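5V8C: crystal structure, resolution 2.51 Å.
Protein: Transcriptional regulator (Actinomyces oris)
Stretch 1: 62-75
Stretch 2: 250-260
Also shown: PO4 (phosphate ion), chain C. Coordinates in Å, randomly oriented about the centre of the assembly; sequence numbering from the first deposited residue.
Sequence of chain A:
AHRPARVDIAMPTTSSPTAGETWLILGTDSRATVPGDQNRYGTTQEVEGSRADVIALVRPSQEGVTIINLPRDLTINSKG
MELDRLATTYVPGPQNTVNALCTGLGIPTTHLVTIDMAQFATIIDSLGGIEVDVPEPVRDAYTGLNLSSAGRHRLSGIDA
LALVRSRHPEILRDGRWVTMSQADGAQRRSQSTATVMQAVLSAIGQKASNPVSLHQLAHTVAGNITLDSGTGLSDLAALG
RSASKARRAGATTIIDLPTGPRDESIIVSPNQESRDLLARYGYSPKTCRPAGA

Stretch 1, residues 62-75: QEGVTIINLPRDLT
Stretch 2 250-260: GATTIIDLPTG

Two neighbouring parallel β-strands of one chain, the strand that begins at Val 65 and the strand 252-256, have axes 4.7 Å apart at closest approach and N-to-C directions 21° apart. The register pairs Val 65 with Thr 252 (CA-CA 4.9 Å) and continues to Asn 69 with Asp 256 (CA-CA 4.8 Å); 732 Å² is buried in all. Gln 62 stands clear of the partner, and Glu 63 (chi1 m, chi2 m) leads its carboxylate away while the backbone Glu 63 O lies 3.3 Å from Ala 251 CB. Gly 64 (phi/psi 165/-130) brings its CA to 3.3 Å from Ala 251 O; a CB here would fall 2.1 Å from that same oxygen, a clash. Ala 251 follows Gly 250, whose positive phi (66/29) closes a helix in a Schellman motif. From Val 65 the backbone is extended (-140/128), and the ladder alternates, each odd-numbered residue of the first strand bonding to the residues flanking its partner. Val 65 N donates to Ala 251 O (2.8 Å), and Val 65 O accepts from Thr 253 N (3.0 Å). The Val 65 side chain (t) shares its face with Thr 252 (m), Ile 67, Ile 254, Asn 69 and Asp 256. Thr 66 (m) turns to the other face, its OG1 hydrogen-bonded to OG1 of Thr 253 (p) at 3.0 Å. Ile 67 (-117/121; m, t) repeats the ladder: its N donates to Thr 253 O (2.8 Å) and its O accepts from Ile 255 N (2.9 Å), while its CB packs 3.9 Å from CG1 of Ile 254 (chi1 m, chi2 145°). Ile 68 (chi1 m, chi2 149°) lies on the Thr 66 face, its CG1 4.2 Å from CG2 of Ile 255 (chi1 t, chi2 149°). Asn 69 (-86/115) completes the ladder, N to Ile 255 O at 2.8 Å and O from Leu 257 N at 3.2 Å. Asn 69 ND2 (chi1 t, chi2 34°) donates to OD2 of Asp 256 (chi1 m, chi2 87°) at 2.9 Å. Leu 257 (chi1 -142°, chi2 -118°) forms an apolar centre: its CG meets Leu 70 CD2 (m, t) at 3.6 Å, its CB Pro 71 CD at 3.7 Å, and its CD1 Leu 74 CD2 at 4.1 Å. Pro 71 opens a type I turn closed by Leu 74 N to Pro 71 O (3.2 Å). Arg 72 (p, t, m) makes a weak NH2 hydrogen bond to phosphate O3 at 3.5 Å. Leu 74 (t, p) points its CA-to-CB bond toward the second stretch, its CD1 3.8 Å from CG2 of Thr 259 (p).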

ATOM      1  N   GLN A  62       8.464  14.746  11.753  1.00109.81           N
ATOM      2  CA  GLN A  62       9.598  14.974  12.656  1.00111.84           C
ATOM      3  C   GLN A  62       9.716  13.907  13.755  1.00116.90           C
ATOM      4  O   GLN A  62      10.768  13.807  14.389  1.00117.91           O
ATOM      5  CB  GLN A  62       9.578  16.398  13.239  1.00115.89           C
ATOM      6  CG  GLN A  62      10.661  17.314  12.658  1.00136.93           C
ATOM      7  CD  GLN A  62      10.383  17.739  11.230  1.00160.76           C
ATOM      8  OE1 GLN A  62       9.678  18.722  10.972  1.00159.96           O
ATOM      9  NE2 GLN A  62      10.967  17.033  10.269  1.00148.50           N
ATOM     10  N   GLU A  63       8.654  13.097  13.960  1.00112.29           N
ATOM     11  CA  GLU A  63       8.659  11.980  14.914  1.00111.71           C
ATOM     12  C   GLU A  63       9.370  10.785  14.266  1.00111.77           C
ATOM     13  O   GLU A  63      10.154  10.099  14.922  1.00111.92           O
ATOM     14  CB  GLU A  63       7.223  11.573  15.321  1.00113.39           C
ATOM     15  CG  GLU A  63       6.380  12.683  15.938  1.00128.43           C
ATOM     16  CD  GLU A  63       6.602  13.013  17.404  1.00149.67           C
ATOM     17  OE1 GLU A  63       7.568  12.490  18.007  1.00145.31           O
ATOM     18  OE2 GLU A  63       5.806  13.811  17.950  1.00140.92           O
ATOM     19  N   GLY A  64       9.099  10.582  12.975  1.00104.32           N
ATOM     20  CA  GLY A  64       9.648   9.501  12.164  1.00100.49           C
ATOM     21  C   GLY A  64       8.888   9.309  10.868  1.00 97.71           C
ATOM     22  O   GLY A  64       8.675  10.269  10.129  1.00 98.40           O
ATOM     23  N   VAL A  65       8.500   8.069  10.565  1.00 88.93           N
ATOM     24  CA  VAL A  65       7.738   7.721   9.359  1.00 86.02           C
ATOM     25  C   VAL A  65       6.688   6.677   9.733  1.00 86.35           C
ATOM     26  O   VAL A  65       7.025   5.667  10.347  1.00 85.63           O
ATOM     27  CB  VAL A  65       8.635   7.247   8.169  1.00 87.95           C
ATOM     28  CG1 VAL A  65       7.809   6.576   7.065  1.00 85.70           C
ATOM     29  CG2 VAL A  65       9.459   8.399   7.593  1.00 88.19           C
ATOM     30  N   THR A  66       5.422   6.937   9.374  1.00 80.15           N
ATOM     31  CA  THR A  66       4.307   6.033   9.615  1.00 78.69           C
ATOM     32  C   THR A  66       3.655   5.665   8.293  1.00 80.24           C
ATOM     33  O   THR A  66       3.446   6.522   7.434  1.00 80.22           O
ATOM     34  CB  THR A  66       3.324   6.634  10.643  1.00 90.32           C
ATOM     35  OG1 THR A  66       3.958   6.661  11.919  1.00 95.07           O
ATOM     36  CG2 THR A  66       2.029   5.837  10.771  1.00 86.94           C
ATOM     37  N   ILE A  67       3.369   4.381   8.120  1.00 75.34           N
ATOM     38  CA  ILE A  67       2.690   3.869   6.941  1.00 74.66           C
ATOM     39  C   ILE A  67       1.366   3.272   7.403  1.00 77.13           C
ATOM     40  O   ILE A  67       1.347   2.426   8.298  1.00 76.30           O
ATOM     41  CB  ILE A  67       3.582   2.860   6.172  1.00 77.21           C
ATOM     42  CG1 ILE A  67       4.788   3.580   5.541  1.00 77.88           C
ATOM     43  CG2 ILE A  67       2.782   2.077   5.122  1.00 77.53           C
ATOM     44  CD1 ILE A  67       5.942   2.680   5.210  1.00 86.39           C
ATOM     45  N   ILE A  68       0.262   3.792   6.862  1.00 73.35           N
ATOM     46  CA  ILE A  68      -1.090   3.338   7.180  1.00 73.18           C
ATOM     47  C   ILE A  68      -1.625   2.571   5.992  1.00 76.28           C
ATOM     48  O   ILE A  68      -1.774   3.130   4.903  1.00 75.87           O
ATOM     49  CB  ILE A  68      -2.034   4.475   7.673  1.00 77.11           C
ATOM     50  CG1 ILE A  68      -1.517   5.049   9.011  1.00 77.50           C
ATOM     51  CG2 ILE A  68      -3.472   3.962   7.837  1.00 78.00           C
ATOM     52  CD1 ILE A  68      -1.787   6.463   9.246  1.00 79.73           C
ATOM     53  N   ASN A  69      -1.797   1.257   6.178  1.00 72.55           N
ATOM     54  CA  ASN A  69      -2.268   0.372   5.124  1.00 71.63           C
ATOM     55  C   ASN A  69      -3.792   0.400   5.138  1.00 76.63           C
ATOM     56  O   ASN A  69      -4.407   0.092   6.161  1.00 77.61           O
ATOM     57  CB  ASN A  69      -1.686  -1.042   5.323  1.00 72.07           C
ATOM     58  CG  ASN A  69      -2.075  -2.075   4.284  1.00 99.96           C
ATOM     59  OD1 ASN A  69      -2.245  -1.784   3.095  1.00 91.95           O
ATOM     60  ND2 ASN A  69      -2.163  -3.329   4.709  1.00 91.51           N
ATOM     61  N   LEU A  70      -4.390   0.916   4.059  1.00 74.27           N
ATOM     62  CA  LEU A  70      -5.842   1.043   3.950  1.00 75.94           C
ATOM     63  C   LEU A  70      -6.428  -0.185   3.260  1.00 78.42           C
ATOM     64  O   LEU A  70      -6.076  -0.451   2.108  1.00 76.85           O
ATOM     65  CB  LEU A  70      -6.224   2.321   3.193  1.00 77.74           C
ATOM     66  CG  LEU A  70      -5.792   3.651   3.817  1.00 85.31           C
ATOM     67  CD1 LEU A  70      -6.022   4.803   2.852  1.00 87.51           C
ATOM     68  CD2 LEU A  70      -6.507   3.916   5.133  1.00 87.40           C
ATOM     69  N   PRO A  71      -7.290  -0.967   3.954  1.00 75.29           N
ATOM     70  CA  PRO A  71      -7.859  -2.177   3.328  1.00 74.35           C
ATOM     71  C   PRO A  71      -8.685  -1.873   2.073  1.00 80.01           C
ATOM     72  O   PRO A  71      -9.508  -0.962   2.089  1.00 80.75           O
ATOM     73  CB  PRO A  71      -8.698  -2.795   4.450  1.00 76.04           C
ATOM     74  CG  PRO A  71      -8.998  -1.681   5.369  1.00 81.66           C
ATOM     75  CD  PRO A  71      -7.800  -0.787   5.327  1.00 77.57           C
ATOM     76  N   ARG A  72      -8.413  -2.600   0.971  1.00 76.22           N
ATOM     77  CA  ARG A  72      -9.039  -2.407  -0.345  1.00 77.63           C
ATOM     78  C   ARG A  72     -10.570  -2.582  -0.354  1.00 84.29           C
ATOM     79  O   ARG A  72     -11.263  -1.927  -1.134  1.00 84.02           O
ATOM     80  CB  ARG A  72      -8.375  -3.321  -1.398  1.00 76.78           C
ATOM     81  CG  ARG A  72      -8.579  -4.827  -1.149  1.00 80.67           C
ATOM     82  CD  ARG A  72      -7.966  -5.736  -2.211  1.00 85.72           C
ATOM     83  NE  ARG A  72      -8.506  -5.501  -3.555  1.00102.87           N
ATOM     84  CZ  ARG A  72      -9.665  -5.981  -3.997  1.00121.44           C
ATOM     85  NH1 ARG A  72     -10.444  -6.699  -3.197  1.00109.66           N
ATOM     86  NH2 ARG A  72     -10.060  -5.736  -5.240  1.00111.39           N
ATOM     87  N   ASP A  73     -11.082  -3.476   0.506  1.00 82.05           N
ATOM     88  CA  ASP A  73     -12.507  -3.797   0.613  1.00 82.88           C
ATOM     89  C   ASP A  73     -13.275  -2.755   1.421  1.00 85.29           C
ATOM     90  O   ASP A  73     -14.499  -2.764   1.406  1.00 84.41           O
ATOM     91  CB  ASP A  73     -12.712  -5.218   1.176  1.00 84.78           C
ATOM     92  CG  ASP A  73     -11.870  -5.556   2.401  1.00103.38           C
ATOM     93  OD1 ASP A  73     -10.620  -5.584   2.277  1.00104.00           O
ATOM     94  OD2 ASP A  73     -12.462  -5.861   3.467  1.00111.86           O
ATOM     95  N   LEU A  74     -12.558  -1.824   2.081  1.00 81.89           N
ATOM     96  CA  LEU A  74     -13.169  -0.758   2.882  1.00 82.30           C
ATOM     97  C   LEU A  74     -14.036   0.174   2.014  1.00 85.58           C
ATOM     98  O   LEU A  74     -13.571   0.685   1.000  1.00 85.25           O
ATOM     99  CB  LEU A  74     -12.075   0.024   3.634  1.00 81.55           C
ATOM    100  CG  LEU A  74     -12.492   1.293   4.379  1.00 87.75           C
ATOM    101  CD1 LEU A  74     -13.017   0.974   5.780  1.00 88.65           C
ATOM    102  CD2 LEU A  74     -11.350   2.283   4.431  1.00 87.46           C
ATOM    103  N   THR A  75     -15.299   0.359   2.408  1.00 83.14           N
ATOM    104  CA  THR A  75     -16.262   1.207   1.704  1.00 84.60           C
ATOM    105  C   THR A  75     -16.270   2.584   2.370  1.00 90.28           C
ATOM    106  O   THR A  75     -16.236   2.669   3.597  1.00 90.37           O
ATOM    107  CB  THR A  75     -17.644   0.539   1.709  1.00 90.87           C
ATOM    108  OG1 THR A  75     -17.503  -0.833   1.336  1.00 92.92           O
ATOM    109  CG2 THR A  75     -18.639   1.227   0.791  1.00 89.25           C
ATOM    110  N   GLY A 250      14.682   4.089  14.750  1.00 89.35           N
ATOM    111  CA  GLY A 250      13.648   3.161  15.184  1.00 89.85           C
ATOM    112  C   GLY A 250      12.274   3.806  15.205  1.00 96.22           C
ATOM    113  O   GLY A 250      11.409   3.431  16.005  1.00 97.79           O
ATOM    114  N   ALA A 251      12.072   4.798  14.327  1.00 91.43           N
ATOM    115  CA  ALA A 251      10.830   5.549  14.215  1.00 90.04           C
ATOM    116  C   ALA A 251      10.124   5.271  12.880  1.00 88.36           C
ATOM    117  O   ALA A 251       9.621   6.188  12.237  1.00 86.02           O
ATOM    118  CB  ALA A 251      11.119   7.029  14.379  1.00 92.25           C
ATOM    119  N   THR A 252      10.106   3.997  12.466  1.00 83.70           N
ATOM    120  CA  THR A 252       9.447   3.544  11.237  1.00 81.95           C
ATOM    121  C   THR A 252       8.356   2.550  11.626  1.00 85.51           C
ATOM    122  O   THR A 252       8.652   1.550  12.274  1.00 87.40           O
ATOM    123  CB  THR A 252      10.494   3.014  10.254  1.00 87.62           C
ATOM    124  OG1 THR A 252      11.034   4.129   9.543  1.00 90.89           O
ATOM    125  CG2 THR A 252       9.930   2.002   9.280  1.00 80.79           C
ATOM    126  N   THR A 253       7.091   2.871  11.333  1.00 79.52           N
ATOM    127  CA  THR A 253       5.981   2.044  11.792  1.00 78.53           C
ATOM    128  C   THR A 253       4.966   1.791  10.710  1.00 80.20           C
ATOM    129  O   THR A 253       4.673   2.689   9.925  1.00 78.91           O
ATOM    130  CB  THR A 253       5.308   2.664  13.050  1.00 86.72           C
ATOM    131  OG1 THR A 253       4.589   3.837  12.681  1.00 88.46           O
ATOM    132  CG2 THR A 253       6.302   2.987  14.172  1.00 81.14           C
ATOM    133  N   ILE A 254       4.409   0.566  10.683  1.00 76.24           N
ATOM    134  CA  ILE A 254       3.374   0.159   9.731  1.00 74.06           C
ATOM    135  C   ILE A 254       2.150  -0.293  10.501  1.00 78.03           C
ATOM    136  O   ILE A 254       2.225  -1.227  11.303  1.00 77.17           O
ATOM    137  CB  ILE A 254       3.852  -0.919   8.719  1.00 74.34           C
ATOM    138  CG1 ILE A 254       4.954  -0.364   7.812  1.00 74.60           C
ATOM    139  CG2 ILE A 254       2.671  -1.439   7.886  1.00 70.15           C
ATOM    140  CD1 ILE A 254       5.998  -1.360   7.427  1.00 80.12           C
ATOM    141  N   ILE A 255       1.022   0.361  10.239  1.00 75.54           N
ATOM    142  CA  ILE A 255      -0.231   0.054  10.909  1.00 76.38           C
ATOM    143  C   ILE A 255      -1.360  -0.132   9.903  1.00 82.00           C
ATOM    144  O   ILE A 255      -1.428   0.559   8.885  1.00 79.38           O
ATOM    145  CB  ILE A 255      -0.582   1.054  12.062  1.00 80.83           C
ATOM    146  CG1 ILE A 255      -2.106   1.215  12.251  1.00 83.00           C
ATOM    147  CG2 ILE A 255       0.116   2.420  11.905  1.00 80.75           C
ATOM    148  CD1 ILE A 255      -2.591   1.526  13.716  1.00 98.28           C
ATOM    149  N   ASP A 256      -2.193  -1.147  10.170  1.00 82.34           N
ATOM    150  CA  ASP A 256      -3.411  -1.447   9.438  1.00 82.25           C
ATOM    151  C   ASP A 256      -4.541  -0.652  10.058  1.00 88.24           C
ATOM    152  O   ASP A 256      -4.631  -0.559  11.286  1.00 90.02           O
ATOM    153  CB  ASP A 256      -3.711  -2.940   9.503  1.00 83.76           C
ATOM    154  CG  ASP A 256      -2.852  -3.727   8.538  1.00104.07           C
ATOM    155  OD1 ASP A 256      -1.726  -4.111   8.927  1.00108.10           O
ATOM    156  OD2 ASP A 256      -3.259  -3.870   7.358  1.00107.09           O
ATOM    157  N   LEU A 257      -5.355  -0.012   9.206  1.00 84.43           N
ATOM    158  CA  LEU A 257      -6.519   0.773   9.609  1.00 85.43           C
ATOM    159  C   LEU A 257      -7.436  -0.126  10.465  1.00 89.82           C
ATOM    160  O   LEU A 257      -7.834  -1.201  10.005  1.00 88.25           O
ATOM    161  CB  LEU A 257      -7.245   1.230   8.331  1.00 85.39           C
ATOM    162  CG  LEU A 257      -7.884   2.625   8.253  1.00 90.58           C
ATOM    163  CD1 LEU A 257      -9.371   2.531   8.051  1.00 90.97           C
ATOM    164  CD2 LEU A 257      -7.483   3.533   9.397  1.00 93.32           C
ATOM    165  N   PRO A 258      -7.685   0.217  11.741  1.00 89.08           N
ATOM    166  CA  PRO A 258      -8.502  -0.675  12.583  1.00 91.22           C
ATOM    167  C   PRO A 258     -10.004  -0.668  12.277  1.00101.60           C
ATOM    168  O   PRO A 258     -10.761   0.099  12.875  1.00104.90           O
ATOM    169  CB  PRO A 258      -8.187  -0.212  14.010  1.00 93.90           C
ATOM    170  CG  PRO A 258      -7.770   1.200  13.869  1.00 98.68           C
ATOM    171  CD  PRO A 258      -7.254   1.421  12.475  1.00 92.36           C
ATOM    172  N   THR A 259     -10.446  -1.543  11.366  1.00 99.67           N
ATOM    173  CA  THR A 259     -11.872  -1.663  11.034  1.00102.30           C
ATOM    174  C   THR A 259     -12.534  -2.689  11.953  1.00110.35           C
ATOM    175  O   THR A 259     -11.846  -3.545  12.511  1.00110.33           O
ATOM    176  CB  THR A 259     -12.069  -2.014   9.551  1.00110.25           C
ATOM    177  OG1 THR A 259     -11.577  -3.332   9.294  1.00109.39           O
ATOM    178  CG2 THR A 259     -11.408  -1.009   8.616  1.00107.44           C
ATOM    179  N   GLY A 260     -13.852  -2.610  12.091  1.00110.13           N
ATOM    180  CA  GLY A 260     -14.622  -3.537  12.915  1.00111.83           C
ATOM    181  C   GLY A 260     -14.562  -4.977  12.434  1.00116.87           C
ATOM    182  O   GLY A 260     -14.045  -5.238  11.340  1.00115.58           O
TER
HETATM  183  P   PO4 C 402     -12.972  -8.934  -6.067  1.00188.50           P
HETATM  184  O1  PO4 C 402     -14.180  -9.266  -7.062  1.00188.45           O
HETATM  185  O2  PO4 C 402     -13.490  -7.921  -4.942  1.00188.51           O
HETATM  186  O3  PO4 C 402     -11.783  -8.245  -6.887  1.00188.35           O
HETATM  187  O4  PO4 C 402     -12.460 -10.243  -5.407  1.00188.27           O